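Local coordinates for protein nickel-dependent hydrogenase large subunit (Allochromatium vinosum, PDB 3MYR) that splits molecular hydrogen at a nickel-iron centre, as the large subunit of a heterodimeric membrane-bound [NiFe] hydrogenase, at residues B[56-61]-B[213-218]; B[66-71]-B[488-493]; B[324-329]-B[375-380]; B[332-337]-B[351-356]. All blocks are in the same frame, centred on the assembly; numbering follows the deposited sequence.

The four contacts illustrate how one chain builds shells around a buried metal centre. Interactions 1 and 2 touch, with centres 10 Å apart; helices 53-58 and 67-80, which carry their first segments, follow each other in the chain, and the segments of the two interactions alternate along it. Both reach the pocket of the Ni-Fe centre. Interaction 3, about 17 Å from interaction 2 between centres, is the two-stranded sheet 324-327 with 378-381 beside the magnesium site. Interaction 4 is nested in the long loop that this sheet closes, 12 Å away between centres, and is tied to it by tyrosine hydroxyls. The series thus runs from the catalytic centre outward to the more exposed surface loop.

Interaction 1: residues B[56-61]-B[213-218]. With SF4 (iron/sulfur cluster), chain I.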
# COMPACT_ATOMS: atom_id res chain seq x y z
N PHE B 56 -10.35 -7.22 7.84
CA PHE B 56 -9.03 -7.78 8.23
C PHE B 56 -8.03 -7.74 7.09
O PHE B 56 -6.89 -7.27 7.27
CB PHE B 56 -9.16 -9.25 8.70
CG PHE B 56 -9.88 -9.43 10.00
CD1 PHE B 56 -11.29 -9.28 10.08
CD2 PHE B 56 -9.15 -9.75 11.18
CE1 PHE B 56 -11.96 -9.40 11.29
CE2 PHE B 56 -9.82 -9.90 12.44
CZ PHE B 56 -11.24 -9.74 12.51
N VAL B 57 -8.37 -8.27 5.91
CA VAL B 57 -7.32 -8.38 4.89
C VAL B 57 -7.03 -7.04 4.18
O VAL B 57 -5.95 -6.84 3.64
CB VAL B 57 -7.60 -9.47 3.85
CG1 VAL B 57 -7.66 -10.80 4.57
CG2 VAL B 57 -8.98 -9.22 3.15
N GLN B 58 -7.94 -6.09 4.26
CA GLN B 58 -7.54 -4.79 3.81
C GLN B 58 -6.28 -4.30 4.53
O GLN B 58 -5.41 -3.64 3.92
CB GLN B 58 -8.66 -3.77 3.93
CG GLN B 58 -8.23 -2.46 3.20
CD GLN B 58 -9.34 -1.42 3.06
OE1 GLN B 58 -10.24 -1.27 3.93
NE2 GLN B 58 -9.26 -0.67 2.00
N ARG B 59 -6.19 -4.61 5.82
CA ARG B 59 -5.04 -4.24 6.66
C ARG B 59 -3.80 -5.10 6.41
O ARG B 59 -2.78 -4.90 7.05
CB ARG B 59 -5.42 -4.23 8.17
CG ARG B 59 -6.03 -2.88 8.61
CD ARG B 59 -7.39 -2.55 7.89
NE ARG B 59 -8.09 -1.48 8.60
CZ ARG B 59 -9.34 -1.12 8.37
NH1 ARG B 59 -10.11 -1.89 7.59
NH2 ARG B 59 -9.85 0.00 8.94
N ILE B 60 -3.87 -6.00 5.43
CA ILE B 60 -2.61 -6.50 4.87
C ILE B 60 -1.73 -5.33 4.46
O ILE B 60 -0.50 -5.37 4.62
CB ILE B 60 -2.89 -7.46 3.67
CG1 ILE B 60 -3.39 -8.78 4.29
CG2 ILE B 60 -1.59 -7.64 2.79
CD1 ILE B 60 -3.93 -9.83 3.15
N CYS B 61 -2.32 -4.27 3.90
CA CYS B 61 -1.47 -3.22 3.37
C CYS B 61 -2.20 -1.94 3.15
O CYS B 61 -3.27 -1.94 2.59
CB CYS B 61 -0.76 -3.66 2.08
SG CYS B 61 0.52 -2.44 1.61
N PRO B 213 -6.46 6.42 4.20
CA PRO B 213 -6.50 4.99 3.81
C PRO B 213 -7.66 4.13 4.41
O PRO B 213 -8.31 4.53 5.40
CB PRO B 213 -5.13 4.44 4.31
CG PRO B 213 -4.20 5.75 4.44
CD PRO B 213 -5.24 6.73 4.98
N HIS B 214 -7.80 2.93 3.85
CA HIS B 214 -8.67 1.92 4.31
C HIS B 214 -10.17 2.23 4.20
O HIS B 214 -10.91 2.14 5.19
CB HIS B 214 -8.19 1.44 5.72
CG HIS B 214 -6.91 0.66 5.64
ND1 HIS B 214 -6.03 0.50 6.70
CD2 HIS B 214 -6.32 0.05 4.58
CE1 HIS B 214 -4.99 -0.20 6.30
NE2 HIS B 214 -5.16 -0.51 5.03
N PRO B 215 -10.66 2.50 2.98
CA PRO B 215 -12.10 2.70 2.88
C PRO B 215 -12.92 1.43 3.22
O PRO B 215 -12.37 0.29 3.28
CB PRO B 215 -12.30 3.11 1.39
CG PRO B 215 -11.13 2.43 0.70
CD PRO B 215 -9.97 2.65 1.69
N ASN B 216 -14.24 1.61 3.38
CA ASN B 216 -15.13 0.46 3.70
C ASN B 216 -15.73 -0.23 2.47
O ASN B 216 -15.98 0.43 1.44
CB ASN B 216 -16.25 0.94 4.67
CG ASN B 216 -15.64 1.48 5.98
OD1 ASN B 216 -15.67 2.68 6.24
ND2 ASN B 216 -14.95 0.62 6.70
N PHE B 217 -16.02 -1.52 2.62
CA PHE B 217 -16.59 -2.32 1.55
C PHE B 217 -17.70 -3.15 2.15
O PHE B 217 -17.82 -3.21 3.33
CB PHE B 217 -15.54 -3.25 0.92
CG PHE B 217 -14.47 -2.50 0.24
CD1 PHE B 217 -14.63 -2.07 -1.06
CD2 PHE B 217 -13.36 -2.06 0.99
CE1 PHE B 217 -13.68 -1.20 -1.63
CE2 PHE B 217 -12.37 -1.28 0.44
CZ PHE B 217 -12.52 -0.83 -0.88
N VAL B 218 -18.61 -3.67 1.33
CA VAL B 218 -19.47 -4.73 1.86
C VAL B 218 -19.62 -5.85 0.85
O VAL B 218 -19.65 -5.62 -0.38
CB VAL B 218 -20.93 -4.30 2.19
CG1 VAL B 218 -20.98 -3.67 3.44
CG2 VAL B 218 -21.48 -3.39 1.10
FE1 SF4 I . -4.17 -0.19 10.92
FE2 SF4 I . -1.96 1.49 11.14
FE3 SF4 I . -1.93 -1.11 12.25
FE4 SF4 I . -1.99 -0.42 9.34
S1 SF4 I . -0.21 -0.11 10.97
S2 SF4 I . -2.96 -2.08 10.50
S3 SF4 I . -3.50 1.28 9.40
S4 SF4 I . -3.29 0.59 12.85
O HOH W 1 -12.08 0.18 6.83
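The backbones of residues 56-61 and 213-218 come nearest at Gln-58 and His-214, whose CA atoms are 6.8 Å apart, where helix 53-58 and the loop after helix 203-209 pass each other. Residues 56-61 lead into the Cys-x-x-Cys motif of [NiFe] hydrogenase large subunits, beginning at Cys-61, whose SG is a ligand of the nickel. His-214 is the side chain on which the contact is built. Its NE2 gives a weak hydrogen bond to the carbonyl oxygen of Cys-61, 3.4 Å long but fairly straight at 162°. CG of Gln-58 packs against CD2 of the imidazole at 3.4 Å, while the amide end of the glutamine lies beside Pro-215 and the edge of Phe-217. Arg-59 approaches the ring from one face. Its chain bends at chi2 (64°), which swings CD over the imidazole, 3.8 Å from the ring centroid and 22° off the normal, a CH-pi contact. The guanidinium then runs on past the ring, and one of its own faces rests on CB of His-214. Its NH2 is bonded to the carbonyl oxygen of Cys-147 of the small subunit, and NH1 to that of Ala-55, so the arginine links this part of the large subunit to the small subunit. A water closes a second link, accepting from Arg-59 NH1 at 3.0 Å and donating to the carbonyl oxygen of His-214 at 2.8 Å. Both side chains border the neighbouring iron-sulfur cluster: CG of Arg-59 lies 3.7 Å from sulfur S2, and CE1 of His-214 lies 3.7 Å from sulfur S3.

Interaction 2: residues B[66-71]-B[488-493]. With NFV (Ni-Fe oxidized active center), chain N.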
# COMPACT_ATOMS: atom_id res chain seq x y z
N LEU B 66 -7.58 -0.53 -0.23
CA LEU B 66 -8.69 -0.93 -1.11
C LEU B 66 -8.53 -2.33 -1.74
O LEU B 66 -9.49 -3.09 -1.80
CB LEU B 66 -9.05 0.21 -2.14
CG LEU B 66 -9.97 -0.17 -3.32
CD1 LEU B 66 -10.77 0.99 -3.73
CD2 LEU B 66 -9.12 -0.67 -4.50
N VAL B 67 -7.34 -2.69 -2.24
CA VAL B 67 -7.34 -3.84 -3.17
C VAL B 67 -7.62 -5.18 -2.49
O VAL B 67 -8.28 -6.03 -3.09
CB VAL B 67 -5.99 -3.99 -3.99
CG1 VAL B 67 -5.70 -2.65 -4.73
CG2 VAL B 67 -4.86 -4.40 -3.04
N HIS B 68 -7.20 -5.36 -1.23
CA HIS B 68 -7.58 -6.58 -0.54
C HIS B 68 -9.04 -6.56 -0.08
O HIS B 68 -9.59 -7.61 0.12
CB HIS B 68 -6.64 -6.86 0.65
CG HIS B 68 -5.23 -7.15 0.23
ND1 HIS B 68 -4.85 -8.36 -0.30
CD2 HIS B 68 -4.10 -6.40 0.25
CE1 HIS B 68 -3.56 -8.32 -0.63
NE2 HIS B 68 -3.08 -7.14 -0.30
N GLY B 69 -9.61 -5.38 0.24
CA GLY B 69 -11.02 -5.28 0.50
C GLY B 69 -11.78 -5.78 -0.73
O GLY B 69 -12.70 -6.55 -0.62
N ILE B 70 -11.44 -5.27 -1.90
CA ILE B 70 -12.10 -5.69 -3.12
C ILE B 70 -11.95 -7.21 -3.40
O ILE B 70 -12.93 -7.89 -3.69
CB ILE B 70 -11.62 -4.80 -4.32
CG1 ILE B 70 -12.45 -3.51 -4.23
CG2 ILE B 70 -11.95 -5.53 -5.68
CD1 ILE B 70 -11.97 -2.53 -5.04
N ALA B 71 -10.72 -7.73 -3.31
CA ALA B 71 -10.50 -9.16 -3.57
C ALA B 71 -11.30 -10.02 -2.56
O ALA B 71 -11.87 -11.05 -2.93
CB ALA B 71 -9.00 -9.48 -3.46
N GLY B 488 -0.02 -6.00 -9.43
CA GLY B 488 -0.25 -7.14 -10.32
C GLY B 488 -1.40 -8.03 -9.77
O GLY B 488 -2.20 -7.61 -8.90
N ALA B 489 -1.44 -9.28 -10.24
CA ALA B 489 -2.57 -10.17 -10.05
C ALA B 489 -2.69 -10.59 -8.59
O ALA B 489 -1.74 -11.15 -8.07
CB ALA B 489 -2.34 -11.45 -10.89
N LEU B 490 -3.89 -10.48 -8.01
CA LEU B 490 -4.11 -10.68 -6.60
C LEU B 490 -5.28 -11.63 -6.56
O LEU B 490 -6.25 -11.43 -7.29
CB LEU B 490 -4.56 -9.35 -5.90
CG LEU B 490 -5.23 -9.47 -4.51
CD1 LEU B 490 -4.22 -9.96 -3.48
CD2 LEU B 490 -5.71 -8.05 -3.99
N GLY B 491 -5.20 -12.66 -5.71
CA GLY B 491 -6.33 -13.57 -5.52
C GLY B 491 -6.48 -13.90 -4.03
O GLY B 491 -5.43 -14.04 -3.33
N HIS B 492 -7.73 -14.05 -3.55
CA HIS B 492 -8.02 -14.52 -2.23
C HIS B 492 -8.84 -15.77 -2.45
O HIS B 492 -9.90 -15.70 -3.07
CB HIS B 492 -8.86 -13.53 -1.45
CG HIS B 492 -8.10 -12.30 -1.02
ND1 HIS B 492 -8.58 -11.43 -0.07
CD2 HIS B 492 -6.88 -11.82 -1.38
CE1 HIS B 492 -7.71 -10.46 0.12
NE2 HIS B 492 -6.65 -10.70 -0.63
N TRP B 493 -8.36 -16.91 -1.93
CA TRP B 493 -9.17 -18.14 -2.05
C TRP B 493 -9.80 -18.41 -0.68
O TRP B 493 -9.08 -18.48 0.32
CB TRP B 493 -8.25 -19.29 -2.42
CG TRP B 493 -7.88 -19.32 -3.87
CD1 TRP B 493 -8.39 -20.20 -4.81
CD2 TRP B 493 -6.86 -18.56 -4.54
NE1 TRP B 493 -7.76 -19.99 -6.02
CE2 TRP B 493 -6.84 -18.98 -5.88
CE3 TRP B 493 -6.03 -17.46 -4.15
CZ2 TRP B 493 -5.97 -18.43 -6.84
CZ3 TRP B 493 -5.15 -16.93 -5.08
CH2 TRP B 493 -5.13 -17.40 -6.42
FE NFV N . -0.39 -4.81 -2.78
NI NFV N . 0.80 -3.24 -0.50
C1 NFV N . -1.48 -5.88 -3.18
O1 NFV N . -2.32 -6.70 -3.56
C2 NFV N . -0.66 -3.96 -4.47
N2 NFV N . -0.86 -3.44 -5.52
C3 NFV N . 1.03 -5.86 -3.45
N3 NFV N . 1.90 -6.53 -3.84
O4 NFV N . 0.95 -3.40 -2.37
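Val-67, His-68 and Leu-490 meet in the pocket of the oxidised Ni-Fe centre, where helix 67-71 crosses strand 488-493 at 49°, with axes 8.5 Å apart. The polar link is a histidine pair: ND1 of His-68 and NE2 of His-492 are hydrogen-bonded at 3.0 Å, almost perfectly straight at 179°. The rings meet rim to rim, their planes only 19° apart. A single methyl covers one face of the second ring, for CB of Ala-71 sits over the centre of the His-492 imidazole at 3.7 Å. The two methyls of Leu-490 part: CD1 reaches CE1 of His-68 at 3.4 Å, while CD2 fits against CB of Ala-71 at 3.6 Å. His-492 is held through its other ring nitrogen too, ND1 being hydrogen-bonded to the hydroxyl of Tyr-504. A leucine in place of His-492 would probably leave His-68 ND1 and the Tyr-504 hydroxyl without their imidazole mates. Toward the metals, CG2 of Val-67 lies 3.5 Å from O1 of the iron's carbonyl ligand, a second-shell arrangement belonging to the buried active site of [NiFe] hydrogenases.

Interaction 3: residues B[324-329]-B[375-380]; sequences IQEFVN and WLKAPR
Lys-377 packs against Glu-326 just before strand 378-381, which pairs with 324-327 in an antiparallel two-stranded sheet. Its extended chain crosses the glutamate obliquely, CD lying 3.7 Å from OE1 of Glu-326. The charged ends stay apart, with NZ of Lys-377 4.0 Å from OE2 of Glu-326, and are bridged by a water that donates to that same OE2 at 2.6 Å and accepts from NZ. The ammonium is also bonded to the carbonyl oxygen of Gln-349 and the hydroxyl of Thr-350, close to the magnesium site. An alanine in place of Glu-326 would probably leave the bridging water without this carboxylate acceptor, the lysine without this nearby opposite charge and a gap beside its chain. Ala-378 follows as a hydrogen-bonded pair with Phe-327, its N giving to the carbonyl oxygen of Phe-327 at 2.8 Å and its own oxygen receiving that residue's N-H. Pro-379 then faces Glu-326 in the non-hydrogen-bonded pair, their CA atoms 4.1 Å apart, a place that makes no demand for the N-H proline lacks. Arg-380 restores the two-way backbone bonding, with Gln-325. Its CG makes an apolar contact with CD2 of Phe-327 at 3.9 Å; the same ring makes a cation-pi contact with Arg-520. Beyond CG, NE forms a salt bridge with Asp-518, and NH1 turns back to bond the carbonyl oxygen of Pro-379 at 2.8 Å.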
# COMPACT_ATOMS: atom_id res chain seq x y z
N ILE B 324 -1.97 -22.89 -10.25
CA ILE B 324 -1.36 -21.96 -9.27
C ILE B 324 -1.05 -22.72 -7.99
O ILE B 324 -1.98 -23.27 -7.36
CB ILE B 324 -2.28 -20.82 -8.91
CG1 ILE B 324 -2.46 -19.91 -10.15
CG2 ILE B 324 -1.70 -19.99 -7.73
CD1 ILE B 324 -3.60 -18.95 -10.06
N GLN B 325 0.22 -22.74 -7.61
CA GLN B 325 0.60 -23.39 -6.36
C GLN B 325 1.62 -22.57 -5.66
O GLN B 325 2.43 -21.94 -6.33
CB GLN B 325 1.26 -24.77 -6.62
CG GLN B 325 0.45 -25.72 -7.49
CD GLN B 325 1.24 -26.99 -7.84
OE1 GLN B 325 0.90 -28.02 -7.36
NE2 GLN B 325 2.26 -26.89 -8.72
N GLU B 326 1.69 -22.68 -4.34
CA GLU B 326 2.74 -21.99 -3.62
C GLU B 326 3.67 -23.01 -2.99
O GLU B 326 3.19 -23.99 -2.33
CB GLU B 326 2.17 -21.10 -2.52
CG GLU B 326 1.33 -19.93 -3.06
CD GLU B 326 0.76 -19.06 -1.95
OE1 GLU B 326 1.27 -17.91 -1.82
OE2 GLU B 326 -0.19 -19.50 -1.22
N PHE B 327 4.96 -22.73 -3.14
CA PHE B 327 6.01 -23.63 -2.66
C PHE B 327 6.73 -22.96 -1.50
O PHE B 327 6.69 -21.71 -1.34
CB PHE B 327 7.01 -23.94 -3.79
CG PHE B 327 6.46 -24.87 -4.84
CD1 PHE B 327 6.70 -26.27 -4.76
CD2 PHE B 327 5.72 -24.38 -5.90
CE1 PHE B 327 6.20 -27.16 -5.78
CE2 PHE B 327 5.21 -25.24 -6.92
CZ PHE B 327 5.45 -26.65 -6.86
N VAL B 328 7.35 -23.80 -0.66
CA VAL B 328 8.03 -23.35 0.52
C VAL B 328 9.42 -23.98 0.66
O VAL B 328 10.00 -23.95 1.73
CB VAL B 328 7.21 -23.48 1.77
CG1 VAL B 328 5.90 -22.66 1.65
CG2 VAL B 328 6.92 -25.00 2.11
N ASN B 329 9.98 -24.48 -0.44
CA ASN B 329 11.31 -25.12 -0.39
C ASN B 329 12.34 -24.15 0.17
O ASN B 329 13.35 -24.61 0.65
CB ASN B 329 11.83 -25.45 -1.79
CG ASN B 329 10.80 -26.17 -2.64
OD1 ASN B 329 9.96 -25.52 -3.26
ND2 ASN B 329 10.94 -27.50 -2.75
N TRP B 375 10.17 -14.90 4.45
CA TRP B 375 8.81 -15.06 4.92
C TRP B 375 7.85 -15.09 3.75
O TRP B 375 6.69 -15.38 3.97
CB TRP B 375 8.36 -14.01 5.95
CG TRP B 375 8.94 -14.24 7.33
CD1 TRP B 375 9.84 -13.45 7.98
CD2 TRP B 375 8.60 -15.29 8.22
NE1 TRP B 375 10.13 -13.97 9.22
CE2 TRP B 375 9.41 -15.14 9.37
CE3 TRP B 375 7.78 -16.44 8.11
CZ2 TRP B 375 9.33 -16.01 10.48
CZ3 TRP B 375 7.68 -17.30 9.23
CH2 TRP B 375 8.48 -17.10 10.37
N LEU B 376 8.34 -14.89 2.52
CA LEU B 376 7.46 -15.06 1.34
C LEU B 376 7.38 -16.50 0.91
O LEU B 376 8.43 -17.16 0.80
CB LEU B 376 7.90 -14.21 0.10
CG LEU B 376 7.69 -12.67 0.26
CD1 LEU B 376 8.74 -12.06 1.27
CD2 LEU B 376 7.94 -12.08 -1.15
N LYS B 377 6.16 -17.01 0.70
CA LYS B 377 5.98 -18.24 -0.10
C LYS B 377 6.44 -18.01 -1.56
O LYS B 377 6.60 -16.85 -1.99
CB LYS B 377 4.52 -18.68 -0.07
CG LYS B 377 4.03 -19.11 1.32
CD LYS B 377 2.57 -19.50 1.26
CE LYS B 377 2.09 -19.88 2.67
NZ LYS B 377 0.59 -20.12 2.70
N ALA B 378 6.67 -19.11 -2.31
CA ALA B 378 7.07 -19.04 -3.71
C ALA B 378 5.96 -19.49 -4.68
O ALA B 378 5.80 -20.69 -4.89
CB ALA B 378 8.36 -19.83 -3.94
N PRO B 379 5.17 -18.54 -5.22
CA PRO B 379 4.05 -18.93 -6.07
C PRO B 379 4.63 -19.26 -7.44
O PRO B 379 5.55 -18.58 -7.91
CB PRO B 379 3.19 -17.62 -6.15
CG PRO B 379 3.57 -16.88 -4.93
CD PRO B 379 5.09 -17.11 -4.88
N ARG B 380 4.06 -20.27 -8.08
CA ARG B 380 4.48 -20.67 -9.43
C ARG B 380 3.20 -20.92 -10.25
O ARG B 380 2.17 -21.33 -9.70
CB ARG B 380 5.32 -21.98 -9.36
CG ARG B 380 6.70 -21.84 -8.64
CD ARG B 380 7.57 -20.87 -9.39
NE ARG B 380 8.90 -20.69 -8.78
CZ ARG B 380 9.24 -19.69 -7.95
NH1 ARG B 380 8.34 -18.80 -7.54
NH2 ARG B 380 10.49 -19.59 -7.49
O HOH W 2 2.67 -24.29 -10.23
O HOH W 3 -1.09 -18.09 0.77

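Interaction 4: residues B[332-337]-B[351-356]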
# COMPACT_ATOMS: atom_id res chain seq x y z
N TRP B 332 10.10 -19.85 5.21
CA TRP B 332 10.05 -20.21 6.62
C TRP B 332 8.70 -20.76 7.08
O TRP B 332 8.07 -20.19 7.99
CB TRP B 332 10.49 -19.00 7.42
CG TRP B 332 11.94 -18.70 7.22
CD1 TRP B 332 12.97 -19.61 7.25
CD2 TRP B 332 12.55 -17.41 7.05
NE1 TRP B 332 14.18 -18.97 7.09
CE2 TRP B 332 13.96 -17.62 6.95
CE3 TRP B 332 12.05 -16.10 7.04
CZ2 TRP B 332 14.90 -16.56 6.81
CZ3 TRP B 332 12.99 -15.01 6.87
CH2 TRP B 332 14.39 -15.26 6.77
N TYR B 333 8.26 -21.85 6.45
CA TYR B 333 6.95 -22.42 6.65
C TYR B 333 7.11 -23.95 6.71
O TYR B 333 8.11 -24.56 6.17
CB TYR B 333 5.97 -22.07 5.51
CG TYR B 333 5.62 -20.59 5.47
CD1 TYR B 333 6.34 -19.70 4.64
CD2 TYR B 333 4.63 -20.07 6.32
CE1 TYR B 333 6.07 -18.34 4.64
CE2 TYR B 333 4.35 -18.70 6.34
CZ TYR B 333 5.10 -17.83 5.52
OH TYR B 333 4.83 -16.47 5.47
N GLU B 334 6.12 -24.57 7.33
CA GLU B 334 6.02 -26.03 7.36
C GLU B 334 4.70 -26.46 6.66
O GLU B 334 3.63 -25.90 6.91
CB GLU B 334 6.06 -26.45 8.83
CG GLU B 334 6.49 -27.85 9.12
CD GLU B 334 8.00 -28.06 8.97
OE1 GLU B 334 8.38 -29.09 8.39
OE2 GLU B 334 8.81 -27.23 9.46
N TYR B 335 4.79 -27.42 5.74
CA TYR B 335 3.62 -28.01 5.11
C TYR B 335 3.50 -29.44 5.65
O TYR B 335 4.44 -30.23 5.58
CB TYR B 335 3.80 -28.11 3.58
CG TYR B 335 3.53 -26.88 2.75
CD1 TYR B 335 3.04 -25.69 3.34
CD2 TYR B 335 3.78 -26.88 1.37
CE1 TYR B 335 2.81 -24.55 2.56
CE2 TYR B 335 3.53 -25.75 0.58
CZ TYR B 335 3.03 -24.61 1.20
OH TYR B 335 2.73 -23.53 0.43
N SER B 336 2.30 -29.80 6.11
CA SER B 336 2.03 -31.16 6.57
C SER B 336 2.14 -32.16 5.44
O SER B 336 2.37 -33.32 5.70
CB SER B 336 0.62 -31.22 7.20
OG SER B 336 -0.32 -31.02 6.19
N VAL B 337 2.02 -31.73 4.18
CA VAL B 337 2.19 -32.70 3.08
C VAL B 337 3.66 -32.89 2.72
O VAL B 337 3.98 -33.71 1.87
CB VAL B 337 1.33 -32.34 1.84
CG1 VAL B 337 -0.21 -32.37 2.20
CG2 VAL B 337 1.71 -30.93 1.30
N ASN B 351 1.81 -22.27 8.35
CA ASN B 351 2.34 -22.68 9.64
C ASN B 351 3.76 -22.10 9.73
O ASN B 351 4.65 -22.53 9.00
CB ASN B 351 2.44 -24.23 9.75
CG ASN B 351 1.08 -24.93 9.46
OD1 ASN B 351 0.09 -24.62 10.09
ND2 ASN B 351 1.06 -25.83 8.50
N LEU B 352 3.96 -21.10 10.57
CA LEU B 352 5.22 -20.32 10.59
C LEU B 352 6.34 -21.17 11.19
O LEU B 352 6.17 -21.70 12.27
CB LEU B 352 5.08 -19.04 11.43
CG LEU B 352 3.88 -18.12 11.17
CD1 LEU B 352 4.06 -16.75 11.89
CD2 LEU B 352 3.78 -17.86 9.70
N GLU B 353 7.49 -21.28 10.52
CA GLU B 353 8.58 -22.08 11.06
C GLU B 353 9.94 -21.48 10.71
O GLU B 353 10.50 -21.74 9.67
CB GLU B 353 8.48 -23.54 10.61
CG GLU B 353 9.52 -24.46 11.33
CD GLU B 353 9.58 -24.29 12.87
OE1 GLU B 353 8.53 -24.55 13.47
OE2 GLU B 353 10.64 -23.94 13.50
N TYR B 354 10.41 -20.58 11.54
CA TYR B 354 11.68 -19.92 11.31
C TYR B 354 12.85 -20.86 11.61
O TYR B 354 13.69 -21.09 10.76
CB TYR B 354 11.73 -18.63 12.17
CG TYR B 354 12.87 -17.68 11.83
CD1 TYR B 354 13.98 -17.56 12.69
CD2 TYR B 354 12.84 -16.91 10.66
CE1 TYR B 354 15.00 -16.67 12.41
CE2 TYR B 354 13.88 -16.04 10.34
CZ TYR B 354 14.95 -15.93 11.23
OH TYR B 354 15.94 -15.05 10.90
N ASP B 355 12.90 -21.40 12.83
CA ASP B 355 14.07 -22.13 13.31
C ASP B 355 14.32 -23.38 12.49
O ASP B 355 15.44 -23.60 12.01
CB ASP B 355 13.88 -22.53 14.80
CG ASP B 355 13.92 -21.32 15.73
OD1 ASP B 355 14.21 -20.17 15.29
OD2 ASP B 355 13.73 -21.50 16.94
N ARG B 356 13.29 -24.20 12.33
CA ARG B 356 13.48 -25.50 11.69
C ARG B 356 13.68 -25.40 10.20
O ARG B 356 14.10 -26.36 9.57
CB ARG B 356 12.38 -26.49 12.05
CG ARG B 356 12.62 -27.05 13.49
CD ARG B 356 11.41 -27.79 14.10
NE ARG B 356 11.08 -29.01 13.37
CZ ARG B 356 9.98 -29.18 12.64
NH1 ARG B 356 9.07 -28.19 12.54
NH2 ARG B 356 9.77 -30.33 12.00
O HOH W 4 2.87 -23.41 5.89
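Glu-334 runs beside Glu-353 to meet Arg-356, and its side chain shows how a carboxylate is steered. CB lies 4.2 Å from CB of Glu-353. CG stands anti to the backbone N, and a bend at chi2 (76°) brings CD round to within 3.7 Å of Arg-356 NH1. At the tip the oxygens part: OE1 is bonded to the amide of Asn-339, while OE2 forms a salt bridge with NH1 of Arg-356 at 3.2 Å. That oxygen lies well out of the guanidinium plane, so charge rather than a directed N-H makes the link. OE2 also rests 3.4 Å from CG of Glu-353, whose carboxylate completes a salt-bridge network through a long contact with the same arginine; the positive charge would probably ease the repulsion between the two acids. The backbones are joined by a single beta bridge between Tyr-333 and Leu-352, inside the long loop between strands 324-327 and 378-381: Glu-353 N donates to Trp-332 O, and Glu-334 N to Asn-351 O. Asn-351 reinforces it, ND2 donating to the carbonyl oxygen of Glu-334 at 3.0 Å. At the other end Tyr-354 sets its edge against the face of Trp-332 in a T-shaped pair, ring centroids 4.7 Å apart and planes at 61°. Leu-352 CD2 touches CE2 of Tyr-333 at 3.5 Å, and the hydroxyl of that tyrosine is hydrogen-bonded to the carbonyl oxygen of Trp-375.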